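Local structure of endo-1,3-beta-glucanase, family GH16 (Zobellia galactanivorans, 4CRQ) at residues Y3-Q8 with Y226-Q231; D9-G14 with A43-G48; L50-K55 with T65-K70; E83-L88 with Y156-V161. The protein is a laminarinase that probably cleaves internal beta-1,3 linkages of laminarin-type glucans, the chain here being its calcium-binding family 16 catalytic module. The protein carries 1 engineered substitution. All coordinates share one frame; numbering follows the deposited sequence.

Contact 1 (Y3-Q8 with Y226-Q231)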
# COMPACT_ATOMS: atom_id res chain seq x y z
N TYR A 3 5.98 -19.29 -11.67
CA TYR A 3 4.88 -18.50 -11.08
C TYR A 3 3.56 -18.75 -11.82
O TYR A 3 3.52 -18.66 -13.04
CB TYR A 3 5.18 -16.98 -11.07
CG TYR A 3 6.02 -16.47 -9.89
CD1 TYR A 3 5.59 -16.68 -8.57
CD2 TYR A 3 7.23 -15.74 -10.09
CE1 TYR A 3 6.33 -16.22 -7.48
CE2 TYR A 3 7.99 -15.27 -9.00
CZ TYR A 3 7.53 -15.51 -7.69
OH TYR A 3 8.26 -15.05 -6.57
N ASN A 4 2.50 -19.06 -11.07
CA ASN A 4 1.14 -19.27 -11.61
C ASN A 4 0.18 -18.32 -10.95
O ASN A 4 0.29 -18.08 -9.74
CB ASN A 4 0.67 -20.71 -11.40
CG ASN A 4 1.51 -21.73 -12.15
OD1 ASN A 4 2.04 -22.66 -11.56
ND2 ASN A 4 1.64 -21.55 -13.47
N LEU A 5 -0.78 -17.79 -11.72
CA LEU A 5 -1.73 -16.82 -11.16
C LEU A 5 -2.64 -17.51 -10.14
O LEU A 5 -3.30 -18.50 -10.50
CB LEU A 5 -2.54 -16.15 -12.27
CG LEU A 5 -3.41 -14.95 -11.88
CD1 LEU A 5 -2.58 -13.74 -11.39
CD2 LEU A 5 -4.27 -14.60 -13.08
N VAL A 6 -2.68 -17.00 -8.90
CA VAL A 6 -3.57 -17.57 -7.86
C VAL A 6 -4.74 -16.64 -7.49
O VAL A 6 -5.78 -17.10 -7.00
CB VAL A 6 -2.79 -18.07 -6.58
CG1 VAL A 6 -1.87 -19.24 -6.91
CG2 VAL A 6 -1.99 -16.95 -5.90
N TRP A 7 -4.59 -15.33 -7.72
CA TRP A 7 -5.66 -14.38 -7.42
C TRP A 7 -5.46 -13.13 -8.22
O TRP A 7 -4.32 -12.72 -8.52
CB TRP A 7 -5.68 -14.04 -5.91
CG TRP A 7 -6.76 -13.07 -5.57
CD1 TRP A 7 -8.14 -13.29 -5.45
CD2 TRP A 7 -6.58 -11.63 -5.32
NE1 TRP A 7 -8.81 -12.13 -5.15
CE2 TRP A 7 -7.93 -11.08 -5.05
CE3 TRP A 7 -5.47 -10.75 -5.29
CZ2 TRP A 7 -8.13 -9.71 -4.75
CZ3 TRP A 7 -5.69 -9.38 -4.99
CH2 TRP A 7 -6.98 -8.87 -4.73
N GLN A 8 -6.58 -12.48 -8.56
CA GLN A 8 -6.53 -11.19 -9.24
C GLN A 8 -7.79 -10.40 -9.00
O GLN A 8 -8.84 -10.98 -8.71
CB GLN A 8 -6.36 -11.36 -10.77
CG GLN A 8 -7.57 -12.08 -11.40
CD GLN A 8 -7.39 -12.67 -12.77
OE1 GLN A 8 -7.79 -13.83 -12.98
NE2 GLN A 8 -6.82 -11.93 -13.71
N TYR A 226 -5.09 -3.21 -12.10
CA TYR A 226 -5.34 -4.54 -11.54
C TYR A 226 -4.42 -4.79 -10.40
O TYR A 226 -3.39 -4.10 -10.29
CB TYR A 226 -5.16 -5.66 -12.61
CG TYR A 226 -3.80 -5.66 -13.33
CD1 TYR A 226 -2.60 -6.08 -12.67
CD2 TYR A 226 -3.71 -5.28 -14.68
CE1 TYR A 226 -1.37 -6.12 -13.34
CE2 TYR A 226 -2.47 -5.30 -15.36
CZ TYR A 226 -1.31 -5.73 -14.69
OH TYR A 226 -0.10 -5.78 -15.34
N VAL A 227 -4.77 -5.74 -9.55
CA VAL A 227 -3.83 -6.31 -8.57
C VAL A 227 -3.76 -7.81 -8.92
O VAL A 227 -4.83 -8.43 -9.14
CB VAL A 227 -4.30 -6.15 -7.10
CG1 VAL A 227 -3.28 -6.80 -6.13
CG2 VAL A 227 -4.53 -4.66 -6.75
N ARG A 228 -2.56 -8.39 -8.99
CA ARG A 228 -2.40 -9.82 -9.29
C ARG A 228 -1.42 -10.45 -8.34
O ARG A 228 -0.41 -9.79 -7.94
CB ARG A 228 -1.93 -10.04 -10.75
CG ARG A 228 -2.95 -9.63 -11.80
CD ARG A 228 -2.36 -9.67 -13.20
NE ARG A 228 -3.33 -9.19 -14.18
CZ ARG A 228 -3.06 -8.89 -15.45
NH1 ARG A 228 -1.82 -9.03 -15.95
NH2 ARG A 228 -4.05 -8.47 -16.23
N VAL A 229 -1.70 -11.71 -7.98
CA VAL A 229 -0.80 -12.48 -7.12
C VAL A 229 -0.49 -13.78 -7.82
O VAL A 229 -1.42 -14.51 -8.21
CB VAL A 229 -1.38 -12.77 -5.71
CG1 VAL A 229 -0.44 -13.67 -4.89
CG2 VAL A 229 -1.67 -11.45 -4.98
N TYR A 230 0.80 -14.07 -7.99
CA TYR A 230 1.29 -15.31 -8.52
C TYR A 230 2.04 -16.07 -7.43
O TYR A 230 2.68 -15.44 -6.57
CB TYR A 230 2.30 -15.06 -9.64
CG TYR A 230 1.75 -14.36 -10.86
CD1 TYR A 230 1.65 -12.94 -10.90
CD2 TYR A 230 1.31 -15.11 -11.99
CE1 TYR A 230 1.14 -12.29 -12.03
CE2 TYR A 230 0.80 -14.47 -13.13
CZ TYR A 230 0.72 -13.06 -13.14
OH TYR A 230 0.20 -12.43 -14.26
N GLN A 231 1.98 -17.40 -7.45
CA GLN A 231 2.77 -18.20 -6.50
C GLN A 231 3.41 -19.35 -7.25
O GLN A 231 2.89 -19.78 -8.29
CB GLN A 231 1.92 -18.72 -5.34
CG GLN A 231 1.57 -17.65 -4.31
CD GLN A 231 0.62 -18.17 -3.25
OE1 GLN A 231 -0.22 -19.05 -3.53
NE2 GLN A 231 0.74 -17.66 -2.04

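Contact 2 (D9-G14 with A43-G48). With CA (calcium ion), chain C.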
# COMPACT_ATOMS: atom_id res chain seq x y z
N ASP A 9 -7.66 -9.08 -9.16
CA ASP A 9 -8.83 -8.23 -9.29
C ASP A 9 -8.47 -7.33 -10.46
O ASP A 9 -7.54 -6.51 -10.35
CB ASP A 9 -9.19 -7.40 -8.04
CG ASP A 9 -10.61 -6.82 -8.14
OD1 ASP A 9 -11.13 -6.66 -9.29
OD2 ASP A 9 -11.22 -6.55 -7.10
N GLU A 10 -9.17 -7.49 -11.59
CA GLU A 10 -8.94 -6.71 -12.83
C GLU A 10 -9.79 -5.43 -12.89
O GLU A 10 -9.60 -4.63 -13.81
CB GLU A 10 -9.26 -7.57 -14.06
CG GLU A 10 -8.42 -8.85 -14.16
CD GLU A 10 -6.92 -8.60 -14.29
OE1 GLU A 10 -6.54 -7.72 -15.10
OE2 GLU A 10 -6.13 -9.28 -13.60
N PHE A 11 -10.72 -5.25 -11.94
CA PHE A 11 -11.60 -4.07 -11.92
C PHE A 11 -12.32 -3.83 -13.26
O PHE A 11 -12.44 -2.68 -13.70
CB PHE A 11 -10.79 -2.82 -11.44
CG PHE A 11 -10.15 -3.01 -10.09
CD1 PHE A 11 -10.94 -3.12 -8.94
CD2 PHE A 11 -8.76 -3.11 -9.98
CE1 PHE A 11 -10.34 -3.32 -7.69
CE2 PHE A 11 -8.14 -3.29 -8.72
CZ PHE A 11 -8.95 -3.40 -7.58
N ASP A 12 -12.79 -4.91 -13.92
CA ASP A 12 -13.42 -4.74 -15.25
C ASP A 12 -14.59 -3.75 -15.24
O ASP A 12 -14.60 -2.80 -16.04
CB ASP A 12 -13.88 -6.08 -15.84
CG ASP A 12 -12.73 -7.01 -16.19
OD1 ASP A 12 -11.58 -6.57 -16.41
OD2 ASP A 12 -12.99 -8.22 -16.26
N ASP A 13 -15.54 -3.97 -14.34
CA ASP A 13 -16.77 -3.15 -14.27
C ASP A 13 -17.15 -2.72 -12.86
O ASP A 13 -17.96 -1.79 -12.68
CB ASP A 13 -17.93 -3.91 -14.92
CG ASP A 13 -17.78 -4.05 -16.44
OD1 ASP A 13 -17.78 -3.02 -17.15
OD2 ASP A 13 -17.66 -5.21 -16.92
N GLY A 14 -16.58 -3.42 -11.88
CA GLY A 14 -16.77 -3.10 -10.48
C GLY A 14 -15.63 -3.60 -9.64
O GLY A 14 -14.66 -4.21 -10.14
N ALA A 43 -14.04 5.43 -3.53
CA ALA A 43 -13.53 4.35 -4.39
C ALA A 43 -14.58 4.01 -5.42
O ALA A 43 -15.75 3.85 -5.05
CB ALA A 43 -13.16 3.13 -3.56
N ALA A 44 -14.18 3.90 -6.69
CA ALA A 44 -15.11 3.58 -7.78
C ALA A 44 -14.35 2.88 -8.88
O ALA A 44 -13.15 2.78 -8.80
CB ALA A 44 -15.79 4.86 -8.31
N VAL A 45 -15.04 2.37 -9.90
CA VAL A 45 -14.36 1.80 -11.06
C VAL A 45 -14.77 2.62 -12.27
O VAL A 45 -15.96 2.95 -12.44
CB VAL A 45 -14.67 0.29 -11.24
CG1 VAL A 45 -14.35 -0.26 -12.64
CG2 VAL A 45 -13.89 -0.49 -10.20
N GLU A 46 -13.77 2.96 -13.09
CA GLU A 46 -13.98 3.68 -14.35
C GLU A 46 -13.05 3.10 -15.38
O GLU A 46 -11.85 2.98 -15.11
CB GLU A 46 -13.67 5.18 -14.23
CG GLU A 46 -14.54 6.02 -13.30
CD GLU A 46 -14.20 7.51 -13.37
OE1 GLU A 46 -14.47 8.15 -14.42
OE2 GLU A 46 -13.66 8.05 -12.39
N ASN A 47 -13.59 2.73 -16.55
CA ASN A 47 -12.77 2.25 -17.69
C ASN A 47 -11.75 1.17 -17.31
O ASN A 47 -10.56 1.26 -17.67
CB ASN A 47 -12.07 3.45 -18.39
CG ASN A 47 -13.05 4.51 -18.86
OD1 ASN A 47 -14.10 4.21 -19.43
ND2 ASN A 47 -12.72 5.77 -18.60
N GLY A 48 -12.22 0.17 -16.57
CA GLY A 48 -11.35 -0.95 -16.17
C GLY A 48 -10.33 -0.66 -15.09
O GLY A 48 -9.41 -1.47 -14.89
CA CA C . -8.32 -3.41 -15.31
O HOH W 1 -7.11 -5.28 -16.03
O HOH W 2 -15.13 -0.14 -16.30
O HOH W 3 -10.36 -4.35 -16.57
O HOH W 4 -8.55 -2.79 -17.76

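Contact 3 (L50-K55 with T65-K70). With ACT (acetate ion), chain F.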
# COMPACT_ATOMS: atom_id res chain seq x y z
N LEU A 50 -9.73 0.56 -10.92
CA LEU A 50 -10.11 1.11 -9.62
C LEU A 50 -9.62 2.57 -9.58
O LEU A 50 -8.48 2.87 -9.95
CB LEU A 50 -9.45 0.33 -8.47
CG LEU A 50 -9.51 0.91 -7.05
CD1 LEU A 50 -10.95 0.89 -6.57
CD2 LEU A 50 -8.56 0.16 -6.12
N VAL A 51 -10.51 3.46 -9.14
CA VAL A 51 -10.15 4.87 -8.99
C VAL A 51 -10.33 5.20 -7.52
O VAL A 51 -11.46 5.14 -7.02
CB VAL A 51 -11.01 5.81 -9.89
CG1 VAL A 51 -10.56 7.27 -9.77
CG2 VAL A 51 -10.99 5.32 -11.35
N ILE A 52 -9.24 5.55 -6.83
CA ILE A 52 -9.33 6.09 -5.46
C ILE A 52 -9.13 7.59 -5.61
O ILE A 52 -8.07 8.07 -6.10
CB ILE A 52 -8.30 5.47 -4.50
CG1 ILE A 52 -8.61 3.98 -4.24
CG2 ILE A 52 -8.17 6.31 -3.19
CD1 ILE A 52 -7.53 3.25 -3.46
N THR A 53 -10.14 8.35 -5.16
CA THR A 53 -10.11 9.80 -5.31
C THR A 53 -9.96 10.51 -3.98
O THR A 53 -10.77 10.29 -3.08
CB THR A 53 -11.39 10.32 -6.03
OG1 THR A 53 -11.56 9.64 -7.28
CG2 THR A 53 -11.32 11.84 -6.29
N ALA A 54 -8.91 11.34 -3.84
CA ALA A 54 -8.73 12.21 -2.67
C ALA A 54 -9.39 13.55 -3.00
O ALA A 54 -9.15 14.11 -4.08
CB ALA A 54 -7.25 12.41 -2.35
N LYS A 55 -10.23 14.04 -2.09
CA LYS A 55 -11.01 15.25 -2.32
C LYS A 55 -10.79 16.23 -1.22
O LYS A 55 -10.56 15.84 -0.06
CB LYS A 55 -12.52 14.92 -2.34
CG LYS A 55 -13.02 13.91 -3.41
CD LYS A 55 -14.52 13.56 -3.29
CE LYS A 55 -14.93 12.38 -4.16
NZ LYS A 55 -16.41 12.17 -4.07
N THR A 65 -11.29 13.81 2.11
CA THR A 65 -11.78 12.44 2.08
C THR A 65 -10.97 11.66 1.06
O THR A 65 -10.43 12.23 0.10
CB THR A 65 -13.29 12.35 1.75
OG1 THR A 65 -13.52 13.00 0.49
CG2 THR A 65 -14.16 12.96 2.88
N SER A 66 -10.88 10.34 1.25
CA SER A 66 -10.20 9.46 0.30
C SER A 66 -10.71 8.05 0.60
O SER A 66 -11.72 7.91 1.32
CB SER A 66 -8.68 9.57 0.46
OG SER A 66 -8.02 8.89 -0.61
N ALA A 67 -10.04 7.02 0.07
CA ALA A 67 -10.43 5.64 0.33
C ALA A 67 -9.25 4.79 0.74
O ALA A 67 -8.12 5.07 0.36
CB ALA A 67 -11.11 5.02 -0.89
N ARG A 68 -9.55 3.76 1.53
CA ARG A 68 -8.60 2.77 1.99
C ARG A 68 -9.33 1.43 1.96
O ARG A 68 -10.41 1.29 2.54
CB ARG A 68 -8.08 3.10 3.40
CG ARG A 68 -7.19 2.01 4.02
CD ARG A 68 -6.46 2.55 5.25
NE ARG A 68 -5.92 1.49 6.11
CZ ARG A 68 -4.88 1.63 6.94
NH1 ARG A 68 -4.22 2.80 7.02
NH2 ARG A 68 -4.50 0.61 7.69
N MET A 69 -8.73 0.45 1.28
CA MET A 69 -9.34 -0.86 1.05
C MET A 69 -8.38 -1.96 1.42
O MET A 69 -7.18 -1.80 1.25
CB MET A 69 -9.60 -1.00 -0.44
CG MET A 69 -10.53 -0.00 -1.06
SD MET A 69 -10.28 0.04 -2.85
CE MET A 69 -10.78 -1.60 -3.42
N LYS A 70 -8.88 -3.10 1.91
CA LYS A 70 -8.02 -4.21 2.32
C LYS A 70 -8.70 -5.53 1.99
O LYS A 70 -9.93 -5.56 1.89
CB LYS A 70 -7.68 -4.08 3.84
CG LYS A 70 -8.92 -4.17 4.73
CD LYS A 70 -8.64 -3.95 6.21
CE LYS A 70 -9.93 -4.01 7.01
NZ LYS A 70 -9.68 -3.90 8.48
C ACT F . -6.28 -2.45 9.44
O ACT F . -6.41 -1.56 8.58
OXT ACT F . -7.22 -3.10 9.99
CH3 ACT F . -4.89 -2.75 9.84

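Contact 4 (E83-L88 with Y156-V161)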
# COMPACT_ATOMS: atom_id res chain seq x y z
N GLU A 83 1.65 -7.90 -7.14
CA GLU A 83 1.87 -6.74 -7.99
C GLU A 83 0.62 -5.98 -8.39
O GLU A 83 -0.49 -6.50 -8.30
CB GLU A 83 2.57 -7.20 -9.26
CG GLU A 83 1.77 -8.05 -10.24
CD GLU A 83 2.67 -8.44 -11.39
OE1 GLU A 83 3.53 -7.64 -11.81
OE2 GLU A 83 2.55 -9.54 -11.90
N ALA A 84 0.81 -4.76 -8.85
CA ALA A 84 -0.29 -3.93 -9.30
C ALA A 84 0.22 -3.00 -10.39
O ALA A 84 1.42 -2.60 -10.39
CB ALA A 84 -0.87 -3.09 -8.17
N ARG A 85 -0.68 -2.65 -11.31
CA ARG A 85 -0.37 -1.72 -12.42
C ARG A 85 -1.08 -0.42 -12.03
O ARG A 85 -2.31 -0.37 -12.00
CB ARG A 85 -0.82 -2.32 -13.76
CG ARG A 85 -0.55 -1.39 -14.95
CD ARG A 85 -0.69 -2.13 -16.28
NE ARG A 85 -0.26 -1.25 -17.38
CZ ARG A 85 -1.06 -0.38 -18.00
NH1 ARG A 85 -2.36 -0.28 -17.67
NH2 ARG A 85 -0.56 0.39 -18.97
N ILE A 86 -0.30 0.62 -11.71
CA ILE A 86 -0.81 1.85 -11.08
C ILE A 86 -0.29 3.12 -11.74
O ILE A 86 0.91 3.19 -12.10
CB ILE A 86 -0.38 1.88 -9.57
CG1 ILE A 86 -0.87 0.63 -8.82
CG2 ILE A 86 -0.90 3.13 -8.83
CD1 ILE A 86 -0.39 0.53 -7.36
N ALA A 87 -1.17 4.12 -11.87
CA ALA A 87 -0.84 5.47 -12.36
C ALA A 87 -1.17 6.40 -11.19
O ALA A 87 -2.24 6.30 -10.59
CB ALA A 87 -1.62 5.83 -13.61
N LEU A 88 -0.27 7.32 -10.85
CA LEU A 88 -0.40 8.14 -9.65
C LEU A 88 -0.54 9.63 -9.93
O LEU A 88 0.08 10.14 -10.85
CB LEU A 88 0.88 7.95 -8.80
CG LEU A 88 1.15 6.54 -8.24
CD1 LEU A 88 2.52 6.46 -7.57
CD2 LEU A 88 0.02 6.11 -7.28
N TYR A 156 1.25 4.75 -16.16
CA TYR A 156 1.21 3.44 -15.50
C TYR A 156 2.62 2.87 -15.32
O TYR A 156 3.48 3.01 -16.20
CB TYR A 156 0.37 2.42 -16.26
CG TYR A 156 -1.10 2.71 -16.12
CD1 TYR A 156 -1.83 2.27 -14.99
CD2 TYR A 156 -1.78 3.42 -17.13
CE1 TYR A 156 -3.19 2.54 -14.86
CE2 TYR A 156 -3.14 3.70 -17.02
CZ TYR A 156 -3.85 3.26 -15.91
OH TYR A 156 -5.21 3.56 -15.87
N HIS A 157 2.83 2.22 -14.17
CA HIS A 157 4.02 1.42 -13.90
C HIS A 157 3.60 0.16 -13.19
O HIS A 157 2.52 0.11 -12.59
CB HIS A 157 5.03 2.18 -13.05
CG HIS A 157 5.58 3.40 -13.75
ND1 HIS A 157 6.65 3.34 -14.59
CD2 HIS A 157 5.17 4.73 -13.74
CE1 HIS A 157 6.91 4.58 -15.07
NE2 HIS A 157 6.01 5.42 -14.56
N ILE A 158 4.45 -0.86 -13.24
CA ILE A 158 4.20 -2.11 -12.52
C ILE A 158 4.99 -2.06 -11.21
O ILE A 158 6.23 -1.92 -11.23
CB ILE A 158 4.64 -3.36 -13.32
CG1 ILE A 158 4.10 -3.32 -14.78
CG2 ILE A 158 4.27 -4.65 -12.56
CD1 ILE A 158 2.58 -3.29 -14.96
N TYR A 159 4.28 -2.19 -10.07
CA TYR A 159 4.95 -2.21 -8.76
C TYR A 159 4.80 -3.61 -8.19
O TYR A 159 3.66 -4.10 -8.11
CB TYR A 159 4.31 -1.20 -7.83
CG TYR A 159 4.44 0.21 -8.37
CD1 TYR A 159 5.64 0.92 -8.18
CD2 TYR A 159 3.39 0.83 -9.08
CE1 TYR A 159 5.78 2.21 -8.67
CE2 TYR A 159 3.52 2.14 -9.59
CZ TYR A 159 4.73 2.83 -9.38
OH TYR A 159 4.93 4.12 -9.83
N SER A 160 5.91 -4.27 -7.80
CA SER A 160 5.77 -5.64 -7.31
C SER A 160 6.81 -5.96 -6.25
O SER A 160 7.84 -5.28 -6.13
CB SER A 160 5.91 -6.63 -8.48
OG SER A 160 7.23 -6.57 -9.01
N VAL A 161 6.51 -7.01 -5.49
CA VAL A 161 7.50 -7.65 -4.63
C VAL A 161 7.52 -9.11 -4.96
O VAL A 161 6.45 -9.67 -5.25
CB VAL A 161 7.25 -7.47 -3.11
CG1 VAL A 161 7.53 -6.05 -2.69
CG2 VAL A 161 5.85 -7.98 -2.68
O HOH W 5 2.81 5.03 -11.26

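Contact 1 (Y3-Q8 with Y226-Q231)
V227 touches the edge of the W7 indole, with CG1 3.7 Å from W7 CZ3. W7 CG is anti to its backbone N (chi1 180°). CZ3 and CE3 are the ring atoms nearest the partner strand. R228 is the non-hydrogen-bonded antiparallel mate of Q8. The two side chains meet through their aliphatic parts, R228 CG lying 4.0 Å from Q8 CB. Their polar ends both turn to E10, R228 NH2 by a salt bridge and Q8 NE2 by a hydrogen bond. V229 faces both V6 and W7, which makes a classic beta bulge. V229 O takes V6 N at 2.9 Å, in the carbonyl plane, and W7 N weakly at 3.3 Å. V229 N in turn donates to W7 O. The V229 methyls divide their contacts: CG1 packs on V6 CG2 and CG2 meets the edge of the W7 ring. Y230 offers a ring face to L5. L5 CD1 lies 3.9 Å from the Y230 ring centroid, offset toward the rim, in a CH-pi contact. Q231 pairs with N4 through two backbone bonds, N4 N to Q231 O and Q231 N to N4 O, both 2.9 Å. Its OE1 rests on V6 CG2, while NE2 bonds to Y79 O. Residues 226-231 have strand 4-9 along one edge and strand 80-87 along the other, while W7, V227 and V229 pack against strand 196-204 of the facing sheet.

Contact 2 (D9-G14 with A43-G48)
E10 and G48 meet in a small surface contact built on a calcium ion. It joins the loop after strand 4-9 to the turn after strand 43-46. E10 O and G48 O each bind calcium at 2.3 Å. E10 O and G48 O lie 3.3 Å apart, and the shared metal would probably offset their repulsion. D225 completes the protein ligands, and three waters also bind. One of these waters donates to E10 OE1, and another to D12 OD1. The E10 carboxylate is also held by Q8 and R228. A further water links D12 O to G48 N. G48 has a positive phi, which favours glycine. Beside the site, V45 wedges into the loop. V45 CG1 is anti to its backbone N (chi1 162°) and lies 3.3 Å from F11 O. V45 CG2 reaches G14 C at 3.6 Å and also touches F11 CB. An alanine in place of V45 would probably open a gap against F11 O and G14 and let the loop shift. An Asx turn starts the loop, D9 OD1 accepting from F11 N. Such a calcium site, on the outer side of the beta-sandwich, is found in many family 16 glycoside hydrolases.

Contact 3 (L50-K55 with T65-K70)
L50 and M69 reach toward each other tip to tip. L50 CD2 lies 3.7 Å from M69 SD, and both L50 methyls also touch M69 CE. The M69 chain bends at its last torsion (chi3 65°), which brings CE back against the leucine. I52 points across next. Its CG2, anti to the backbone N, lies 3.9 Å from A67 CB and 3.7 Å from S66 OG. No backbone hydrogen bond crosses at L50 or I52. The two segments belong to the beta hairpin of strands 49-59 and 62-70, which splays open away from its turn. Strand 49-59 pairs with strand 220-231, and strand 62-70 with strand 196-204, so the hairpin links the two sheets of the family's beta-sandwich. L50, I52, A67 and M69 fill the space between its arms. At T53 the backbones draw together: S66 CA points a nearly straight C-H at T53 O, 3.5 Å away. T53 O also accepts from N42 ND2. A54 CB lies 4.0 Å from S66 OG, a hydroxyl held by M202 O. K55 and T65 form the hydrogen-bonded antiparallel pair. K55 N donates to T65 O at 2.8 Å, and T65 N to K55 O at 3.1 Å. The K55 side chain crosses T65 obliquely, CB 3.6 Å from T65 OG1, and that hydroxyl bonds to E57 OE1 and N42 ND2.

Contact 4 (E83-L88 with Y156-V161)
I86 O is gripped by H157 N at 3.0 Å and by a water at 2.8 Å. H157 N stands above the carbonyl plane, 36° out of it. The same water is hydrogen-bonded to Y159 OH. Y156 CA adds a weaker C-H contact to I86 O. I86 N to H157 O, with two bonds between A84 and Y159, completes an antiparallel pairing. Strand 80-87 lies between strands 156-163 and 220-231 in one sheet of the family 16 beta-sandwich. On the face of R85 and A87, the Y156 ring is covered on both sides. The R85 guanidinium stacks on Y156, planes 15° apart and centres 4.2 Å apart, with NH1 over the ring. A87 CB sits over the opposite face, 3.8 Å from the Y156 centroid. R85 NH1 also makes a salt bridge to D225, and Y156 OH bonds to N49 OD1. An alanine in place of R85 would probably leave D225 without this charge partner and uncover one face of Y156. I158 CD1 lies against the R85 chain, 3.7 Å from CG. On the other face I86 CB packs on Y159 CE2 at 3.9 Å, the side chains crossing at about a right angle, and both residues touch M119.

Overall arrangement
Contacts 3 and 4 are buried, contact 1 is partly buried, and contact 2 lies at the surface. Contacts 1 and 4 share a sheet: strand 220-231 hydrogen-bonds to strand 80-87. Segment 9-14 of contact 2 follows directly on 3-8 of contact 1, and D9 N probably bonds to V227 O. Strand 43-46 of contact 2 pairs with strand 49-59 of contact 3 through A44 and V51. Contacts 1 and 4 are antiparallel backbone pairing, broken by a bulge in contact 1, with aromatic faces covered. Contact 3 is mainly apolar. Contact 2 relies on metal, water and the packing of V45, without direct hydrogen bonds. D225 ties contact 4 to that metal site through R85.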